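Local coordinates for protein ferredoxin component of dioxygenase (Sphingobium yanoikuyae, PDB 2I7F) that carries a Rieske-type [2Fe-2S] cluster and probably passes electrons to the terminal oxygenase of biphenyl 2,3-dioxygenase, at residues V38-L52 and F81-T93. Residues are numbered along the deposited sequence; the frame is centred on the assembly and turned at random.
Sequences VFVTDNLCTHGNAML and FPCQIPIKTYPVT. With FES (Fe2/s2 (inorganic) cluster), chain D.
Y90 OH and D42 OD1 meet beside the antiparallel strands 37-42 and 89-95. Y90 OH donates to D42 OD1 at 2.7 Å, reaching it on the syn side with carboxylate and phenol ring 49° apart. The other oxygen, OD2, accepts a hydrogen bond from a water that in turn accepts one from K88 N, so the carboxylate is gripped on both oxygens. A phenylalanine in place of Y90 would probably leave OD1 without its hydroxyl donor and the carboxylate freer to turn. Between the backbones, Y90 N donates to V40 O (3.0 Å) and D42 N to K88 O (2.9 Å), with T41 and T89 as the non-hydrogen-bonded pair between them. Farther along, T46 OG1 donates to I85 O (2.7 Å) and accepts a hydrogen bond from a second water, which accepts one from Q84 N; chi1 of 63° sets the hydroxyl between T46 N and C, with CG2 left to lie against P86 O.

Apolar side chains pack beside these bonds. V92 crosses V40 at about a right angle, CG2 to CG2 3.5 Å, while I87, its CG1 anti to N (chi1 -161°), sends CG1 against L52 CD1 and brings its CD1 methyl close to the carbonyl oxygen of L44; F71 also touches I87.

At the cluster, H47 ND1 binds one iron and C45 SG the other; H67 and C64 complete the two sites. P82, after a cis peptide bond, lays CB over one face of the H47 imidazole, 3.8 Å from its centroid in a CH-pi contact. C83 SG stands 3.7 Å from sulfide S1, and H47 N donates to C45 SG. A Cys-X-His loop following a sheet strand, closed over by a proline-bearing loop, is the hallmark of the Rieske [2Fe-2S] site.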
ATOM      1  N   VAL A  38      -7.269   5.498   4.912  1.00 20.37           N
ATOM      2  CA  VAL A  38      -6.067   5.358   4.088  1.00 19.54           C
ATOM      3  C   VAL A  38      -4.917   4.589   4.803  1.00 18.73           C
ATOM      4  O   VAL A  38      -4.678   4.748   5.980  1.00 19.02           O
ATOM      5  CB  VAL A  38      -5.597   6.788   3.613  1.00 19.45           C
ATOM      6  CG1 VAL A  38      -4.287   6.756   2.873  1.00 19.59           C
ATOM      7  CG2 VAL A  38      -6.672   7.459   2.754  1.00 18.62           C
ATOM      8  N   PHE A  39      -4.255   3.711   4.050  1.00 18.08           N
ATOM      9  CA  PHE A  39      -3.139   2.901   4.499  1.00 18.36           C
ATOM     10  C   PHE A  39      -2.083   2.997   3.421  1.00 18.23           C
ATOM     11  O   PHE A  39      -2.407   3.259   2.250  1.00 19.69           O
ATOM     12  CB  PHE A  39      -3.600   1.440   4.754  1.00 17.65           C
ATOM     13  CG  PHE A  39      -4.692   1.337   5.796  1.00 17.04           C
ATOM     14  CD1 PHE A  39      -6.041   1.493   5.448  1.00 15.13           C
ATOM     15  CD2 PHE A  39      -4.366   1.221   7.158  1.00 17.75           C
ATOM     16  CE1 PHE A  39      -7.020   1.461   6.407  1.00 16.08           C
ATOM     17  CE2 PHE A  39      -5.343   1.195   8.122  1.00 17.59           C
ATOM     18  CZ  PHE A  39      -6.684   1.310   7.755  1.00 15.74           C
ATOM     19  N   VAL A  40      -0.824   2.839   3.828  1.00 19.10           N
ATOM     20  CA  VAL A  40       0.337   2.914   2.943  1.00 18.25           C
ATOM     21  C   VAL A  40       1.263   1.713   3.258  1.00 17.84           C
ATOM     22  O   VAL A  40       1.601   1.466   4.435  1.00 17.30           O
ATOM     23  CB  VAL A  40       1.105   4.281   3.069  1.00 17.94           C
ATOM     24  CG1 VAL A  40       2.409   4.320   2.185  1.00 14.52           C
ATOM     25  CG2 VAL A  40       0.164   5.454   2.694  1.00 19.17           C
ATOM     26  N   THR A  41       1.607   0.976   2.201  1.00 17.34           N
ATOM     27  CA  THR A  41       2.553  -0.139   2.243  1.00 17.61           C
ATOM     28  C   THR A  41       3.624   0.040   1.164  1.00 17.89           C
ATOM     29  O   THR A  41       3.423   0.785   0.227  1.00 18.22           O
ATOM     30  CB  THR A  41       1.861  -1.544   2.053  1.00 17.95           C
ATOM     31  OG1 THR A  41       1.561  -1.808   0.663  1.00 16.95           O
ATOM     32  CG2 THR A  41       0.603  -1.687   2.899  1.00 16.01           C
ATOM     33  N   ASP A  42       4.764  -0.632   1.292  1.00 17.99           N
ATOM     34  CA  ASP A  42       5.590  -0.890   0.116  1.00 17.82           C
ATOM     35  C   ASP A  42       4.761  -1.508  -1.034  1.00 17.71           C
ATOM     36  O   ASP A  42       3.806  -2.230  -0.815  1.00 19.17           O
ATOM     37  CB  ASP A  42       6.770  -1.793   0.450  1.00 18.09           C
ATOM     38  CG  ASP A  42       7.893  -1.052   1.159  1.00 18.73           C
ATOM     39  OD1 ASP A  42       7.805   0.187   1.297  1.00 19.92           O
ATOM     40  OD2 ASP A  42       8.859  -1.714   1.589  1.00 19.16           O
ATOM     41  N   ASN A  43       5.095  -1.162  -2.262  1.00 17.07           N
ATOM     42  CA  ASN A  43       4.376  -1.692  -3.430  1.00 15.73           C
ATOM     43  C   ASN A  43       4.971  -3.025  -3.958  1.00 16.28           C
ATOM     44  O   ASN A  43       4.231  -3.878  -4.474  1.00 16.52           O
ATOM     45  CB  ASN A  43       4.390  -0.626  -4.529  1.00 14.84           C
ATOM     46  CG  ASN A  43       3.271  -0.732  -5.486  1.00 15.17           C
ATOM     47  OD1 ASN A  43       3.221   0.013  -6.498  1.00 20.54           O
ATOM     48  ND2 ASN A  43       2.341  -1.634  -5.215  1.00 13.70           N
ATOM     49  N   LEU A  44       6.292  -3.198  -3.858  1.00 15.97           N
ATOM     50  CA  LEU A  44       6.923  -4.416  -4.333  1.00 15.25           C
ATOM     51  C   LEU A  44       6.506  -5.597  -3.419  1.00 16.96           C
ATOM     52  O   LEU A  44       6.813  -5.614  -2.227  1.00 17.13           O
ATOM     53  CB  LEU A  44       8.483  -4.295  -4.384  1.00 15.59           C
ATOM     54  CG  LEU A  44       9.232  -5.379  -5.193  1.00 15.12           C
ATOM     55  CD1 LEU A  44       8.962  -5.228  -6.719  1.00 14.23           C
ATOM     56  CD2 LEU A  44      10.734  -5.391  -4.901  1.00 12.98           C
ATOM     57  N   CYS A  45       5.797  -6.568  -4.001  1.00 16.54           N
ATOM     58  CA  CYS A  45       5.542  -7.849  -3.353  1.00 16.01           C
ATOM     59  C   CYS A  45       6.848  -8.396  -2.761  1.00 16.25           C
ATOM     60  O   CYS A  45       7.916  -8.182  -3.333  1.00 15.74           O
ATOM     61  CB  CYS A  45       4.986  -8.869  -4.334  1.00 16.30           C
ATOM     62  SG  CYS A  45       4.428 -10.325  -3.437  1.00 14.56           S
ATOM     63  N   THR A  46       6.749  -9.018  -1.586  1.00 16.37           N
ATOM     64  CA  THR A  46       7.931  -9.549  -0.888  1.00 16.02           C
ATOM     65  C   THR A  46       8.294 -10.909  -1.456  1.00 15.02           C
ATOM     66  O   THR A  46       9.371 -11.436  -1.173  1.00 15.41           O
ATOM     67  CB  THR A  46       7.758  -9.675   0.680  1.00 16.20           C
ATOM     68  OG1 THR A  46       6.706 -10.609   0.975  1.00 17.09           O
ATOM     69  CG2 THR A  46       7.490  -8.324   1.381  1.00 13.99           C
ATOM     70  N   HIS A  47       7.409 -11.476  -2.274  1.00 15.67           N
ATOM     71  CA  HIS A  47       7.652 -12.770  -2.861  1.00 15.47           C
ATOM     72  C   HIS A  47       8.293 -12.711  -4.248  1.00 16.02           C
ATOM     73  O   HIS A  47       9.025 -13.625  -4.651  1.00 15.63           O
ATOM     74  CB  HIS A  47       6.369 -13.582  -2.880  1.00 15.30           C
ATOM     75  CG  HIS A  47       6.557 -14.929  -3.468  1.00 14.90           C
ATOM     76  ND1 HIS A  47       6.173 -15.233  -4.756  1.00 16.94           N
ATOM     77  CD2 HIS A  47       7.199 -16.022  -2.997  1.00 17.99           C
ATOM     78  CE1 HIS A  47       6.523 -16.476  -5.030  1.00 16.81           C
ATOM     79  NE2 HIS A  47       7.163 -16.970  -3.984  1.00 16.02           N
ATOM     80  N   GLY A  48       8.041 -11.644  -4.984  1.00 16.24           N
ATOM     81  CA  GLY A  48       8.672 -11.496  -6.276  1.00 16.15           C
ATOM     82  C   GLY A  48       8.554 -10.116  -6.875  1.00 16.01           C
ATOM     83  O   GLY A  48       8.299  -9.142  -6.184  1.00 16.60           O
ATOM     84  N   ASN A  49       8.784 -10.032  -8.181  1.00 15.42           N
ATOM     85  CA  ASN A  49       8.815  -8.759  -8.876  1.00 15.47           C
ATOM     86  C   ASN A  49       7.423  -8.477  -9.465  1.00 14.96           C
ATOM     87  O   ASN A  49       7.185  -8.674 -10.647  1.00 14.86           O
ATOM     88  CB  ASN A  49       9.887  -8.771  -9.982  1.00 15.44           C
ATOM     89  CG  ASN A  49      11.311  -8.785  -9.455  1.00 16.84           C
ATOM     90  OD1 ASN A  49      11.647  -8.100  -8.512  1.00 16.03           O
ATOM     91  ND2 ASN A  49      12.174  -9.576 -10.112  1.00 17.12           N
ATOM     92  N   ALA A  50       6.493  -8.070  -8.593  1.00 15.19           N
ATOM     93  CA  ALA A  50       5.178  -7.585  -8.958  1.00 14.91           C
ATOM     94  C   ALA A  50       4.873  -6.419  -8.036  1.00 14.87           C
ATOM     95  O   ALA A  50       5.427  -6.339  -6.933  1.00 14.60           O
ATOM     96  CB  ALA A  50       4.143  -8.658  -8.794  1.00 15.13           C
ATOM     97  N   MET A  51       4.017  -5.518  -8.499  1.00 13.82           N
ATOM     98  CA  MET A  51       3.531  -4.394  -7.685  1.00 14.25           C
ATOM     99  C   MET A  51       2.143  -4.689  -7.179  1.00 14.28           C
ATOM    100  O   MET A  51       1.259  -5.047  -7.965  1.00 15.03           O
ATOM    101  CB  MET A  51       3.505  -3.081  -8.469  1.00 14.04           C
ATOM    102  CG  MET A  51       4.915  -2.488  -8.801  1.00 13.10           C
ATOM    103  SD  MET A  51       6.007  -2.273  -7.393  1.00 15.90           S
ATOM    104  CE  MET A  51       7.486  -1.706  -8.164  1.00 11.11           C
ATOM    105  N   LEU A  52       1.941  -4.494  -5.880  1.00 14.31           N
ATOM    106  CA  LEU A  52       0.653  -4.764  -5.280  1.00 15.37           C
ATOM    107  C   LEU A  52      -0.479  -3.876  -5.826  1.00 16.11           C
ATOM    108  O   LEU A  52      -1.605  -4.330  -5.941  1.00 16.88           O
ATOM    109  CB  LEU A  52       0.730  -4.693  -3.770  1.00 15.08           C
ATOM    110  CG  LEU A  52       1.612  -5.712  -3.091  1.00 14.70           C
ATOM    111  CD1 LEU A  52       1.624  -5.335  -1.623  1.00 10.54           C
ATOM    112  CD2 LEU A  52       1.073  -7.175  -3.339  1.00  8.63           C
ATOM    113  N   PHE A  81      -0.494 -17.783   0.922  1.00 20.45           N
ATOM    114  CA  PHE A  81       0.705 -18.362   0.317  1.00 20.47           C
ATOM    115  C   PHE A  81       0.711 -18.008  -1.180  1.00 19.74           C
ATOM    116  O   PHE A  81      -0.326 -18.071  -1.823  1.00 19.71           O
ATOM    117  CB  PHE A  81       0.680 -19.898   0.546  1.00 21.90           C
ATOM    118  CG  PHE A  81       1.874 -20.622  -0.011  1.00 22.26           C
ATOM    119  CD1 PHE A  81       3.035 -20.775   0.757  1.00 23.91           C
ATOM    120  CD2 PHE A  81       1.843 -21.139  -1.300  1.00 24.27           C
ATOM    121  CE1 PHE A  81       4.154 -21.411   0.240  1.00 24.30           C
ATOM    122  CE2 PHE A  81       2.952 -21.800  -1.823  1.00 23.93           C
ATOM    123  CZ  PHE A  81       4.108 -21.938  -1.051  1.00 24.19           C
ATOM    124  N   PRO A  82       1.888 -17.727  -1.772  1.00 18.89           N
ATOM    125  CA  PRO A  82       3.251 -17.854  -1.268  1.00 18.46           C
ATOM    126  C   PRO A  82       3.846 -16.694  -0.497  1.00 18.52           C
ATOM    127  O   PRO A  82       5.029 -16.748  -0.156  1.00 17.97           O
ATOM    128  CB  PRO A  82       4.055 -18.109  -2.551  1.00 18.50           C
ATOM    129  CG  PRO A  82       3.296 -17.452  -3.619  1.00 18.62           C
ATOM    130  CD  PRO A  82       1.871 -17.368  -3.204  1.00 18.85           C
ATOM    131  N   CYS A  83       3.062 -15.654  -0.224  1.00 18.40           N
ATOM    132  CA  CYS A  83       3.536 -14.561   0.623  1.00 19.09           C
ATOM    133  C   CYS A  83       3.763 -15.037   2.042  1.00 18.67           C
ATOM    134  O   CYS A  83       2.877 -15.645   2.648  1.00 17.80           O
ATOM    135  CB  CYS A  83       2.547 -13.406   0.628  1.00 18.73           C
ATOM    136  SG  CYS A  83       2.442 -12.675  -0.969  1.00 20.73           S
ATOM    137  N   GLN A  84       4.978 -14.782   2.541  1.00 19.50           N
ATOM    138  CA  GLN A  84       5.381 -15.156   3.899  1.00 19.78           C
ATOM    139  C   GLN A  84       6.055 -14.034   4.680  1.00 18.53           C
ATOM    140  O   GLN A  84       5.974 -14.016   5.912  1.00 18.81           O
ATOM    141  CB  GLN A  84       6.341 -16.343   3.869  1.00 19.86           C
ATOM    142  CG  GLN A  84       5.712 -17.646   3.401  1.00 22.70           C
ATOM    143  CD  GLN A  84       6.735 -18.763   3.267  1.00 24.34           C
ATOM    144  OE1 GLN A  84       7.843 -18.554   2.755  1.00 33.24           O
ATOM    145  NE2 GLN A  84       6.382 -19.948   3.731  1.00 28.17           N
ATOM    146  N   ILE A  85       6.774 -13.158   3.980  1.00 17.46           N
ATOM    147  CA  ILE A  85       7.496 -12.031   4.597  1.00 17.08           C
ATOM    148  C   ILE A  85       6.520 -10.850   4.648  1.00 16.88           C
ATOM    149  O   ILE A  85       6.017 -10.436   3.602  1.00 18.86           O
ATOM    150  CB  ILE A  85       8.740 -11.620   3.757  1.00 16.84           C
ATOM    151  CG1 ILE A  85       9.773 -12.758   3.662  1.00 15.25           C
ATOM    152  CG2 ILE A  85       9.392 -10.361   4.324  1.00 16.82           C
ATOM    153  CD1 ILE A  85      10.806 -12.554   2.520  1.00 17.15           C
ATOM    154  N   PRO A  86       6.233 -10.315   5.835  1.00 16.41           N
ATOM    155  CA  PRO A  86       5.269  -9.197   5.881  1.00 16.22           C
ATOM    156  C   PRO A  86       5.693  -8.003   5.012  1.00 15.84           C
ATOM    157  O   PRO A  86       6.883  -7.698   4.909  1.00 16.59           O
ATOM    158  CB  PRO A  86       5.252  -8.826   7.364  1.00 15.59           C
ATOM    159  CG  PRO A  86       5.580 -10.066   8.024  1.00 15.55           C
ATOM    160  CD  PRO A  86       6.666 -10.658   7.193  1.00 16.29           C
ATOM    161  N   ILE A  87       4.710  -7.340   4.407  1.00 15.53           N
ATOM    162  CA  ILE A  87       4.904  -6.113   3.639  1.00 15.54           C
ATOM    163  C   ILE A  87       5.180  -5.008   4.675  1.00 16.24           C
ATOM    164  O   ILE A  87       4.678  -5.056   5.803  1.00 17.33           O
ATOM    165  CB  ILE A  87       3.669  -5.856   2.638  1.00 14.00           C
ATOM    166  CG1 ILE A  87       3.986  -4.887   1.511  1.00 14.29           C
ATOM    167  CG2 ILE A  87       2.460  -5.363   3.356  1.00 14.13           C
ATOM    168  CD1 ILE A  87       5.051  -5.314   0.533  1.00 13.68           C
ATOM    169  N   LYS A  88       6.077  -4.096   4.341  1.00 16.76           N
ATOM    170  CA  LYS A  88       6.303  -2.920   5.168  1.00 16.99           C
ATOM    171  C   LYS A  88       5.097  -2.001   5.066  1.00 16.06           C
ATOM    172  O   LYS A  88       4.637  -1.728   3.973  1.00 17.00           O
ATOM    173  CB  LYS A  88       7.543  -2.172   4.707  1.00 17.74           C
ATOM    174  CG  LYS A  88       7.819  -0.826   5.386  1.00 18.11           C
ATOM    175  CD  LYS A  88       8.511  -1.014   6.670  1.00 19.75           C
ATOM    176  CE  LYS A  88       9.028   0.300   7.210  1.00 21.46           C
ATOM    177  NZ  LYS A  88       9.351   0.072   8.634  1.00 19.33           N
ATOM    178  N   THR A  89       4.624  -1.552   6.230  1.00 15.48           N
ATOM    179  CA  THR A  89       3.583  -0.541   6.371  1.00 15.95           C
ATOM    180  C   THR A  89       4.179   0.764   6.922  1.00 15.29           C
ATOM    181  O   THR A  89       5.288   0.788   7.455  1.00 14.61           O
ATOM    182  CB  THR A  89       2.398  -1.035   7.295  1.00 15.25           C
ATOM    183  OG1 THR A  89       2.827  -1.107   8.672  1.00 15.71           O
ATOM    184  CG2 THR A  89       1.848  -2.392   6.854  1.00 12.62           C
ATOM    185  N   TYR A  90       3.448   1.854   6.738  1.00 15.89           N
ATOM    186  CA  TYR A  90       3.853   3.177   7.178  1.00 16.44           C
ATOM    187  C   TYR A  90       2.675   3.838   7.886  1.00 16.71           C
ATOM    188  O   TYR A  90       1.544   3.726   7.414  1.00 19.60           O
ATOM    189  CB  TYR A  90       4.310   4.057   5.966  1.00 15.98           C
ATOM    190  CG  TYR A  90       5.496   3.472   5.193  1.00 16.64           C
ATOM    191  CD1 TYR A  90       5.301   2.550   4.181  1.00 13.60           C
ATOM    192  CD2 TYR A  90       6.782   3.827   5.494  1.00 17.90           C
ATOM    193  CE1 TYR A  90       6.343   2.017   3.480  1.00 14.88           C
ATOM    194  CE2 TYR A  90       7.849   3.271   4.802  1.00 18.51           C
ATOM    195  CZ  TYR A  90       7.623   2.369   3.799  1.00 15.13           C
ATOM    196  OH  TYR A  90       8.718   1.881   3.124  1.00 16.09           O
ATOM    197  N   PRO A  91       2.920   4.485   9.022  1.00 17.13           N
ATOM    198  CA  PRO A  91       1.949   5.327   9.692  1.00 17.13           C
ATOM    199  C   PRO A  91       1.659   6.553   8.841  1.00 17.07           C
ATOM    200  O   PRO A  91       2.607   7.221   8.380  1.00 17.34           O
ATOM    201  CB  PRO A  91       2.647   5.701  11.026  1.00 17.84           C
ATOM    202  CG  PRO A  91       3.740   4.753  11.171  1.00 18.38           C
ATOM    203  CD  PRO A  91       4.197   4.474   9.772  1.00 17.81           C
ATOM    204  N   VAL A  92       0.361   6.825   8.663  1.00 16.41           N
ATOM    205  CA  VAL A  92      -0.184   7.811   7.748  1.00 16.32           C
ATOM    206  C   VAL A  92      -0.760   9.009   8.562  1.00 15.88           C
ATOM    207  O   VAL A  92      -1.401   8.849   9.616  1.00 15.57           O
ATOM    208  CB  VAL A  92      -1.230   7.164   6.767  1.00 16.93           C
ATOM    209  CG1 VAL A  92      -1.707   8.133   5.716  1.00 15.65           C
ATOM    210  CG2 VAL A  92      -0.632   5.919   6.092  1.00 17.15           C
ATOM    211  N   THR A  93      -0.438  10.201   8.082  1.00 15.38           N
ATOM    212  CA  THR A  93      -1.074  11.443   8.483  1.00 15.03           C
ATOM    213  C   THR A  93      -1.690  12.079   7.215  1.00 15.23           C
ATOM    214  O   THR A  93      -1.128  11.961   6.161  1.00 16.23           O
ATOM    215  CB  THR A  93      -0.031  12.364   9.122  1.00 15.64           C
ATOM    216  OG1 THR A  93       0.664  11.636  10.158  1.00 15.48           O
ATOM    217  CG2 THR A  93      -0.663  13.629   9.755  1.00 14.23           C
TER
HETATM  218 FE1  FES D 501       4.592 -14.087  -5.828  1.00 17.77          FE
HETATM  219 FE2  FES D 501       3.618 -11.580  -5.205  1.00 18.55          FE
HETATM  220  S1  FES D 501       2.959 -13.571  -4.480  1.00 19.86           S
HETATM  221  S2  FES D 501       5.304 -12.131  -6.586  1.00 19.06           S
HETATM  222  O   HOH W   1       8.200  -4.391   2.082  1.00 14.15           O
HETATM  223  O   HOH W   2       6.860 -13.306   0.951  1.00 13.74           O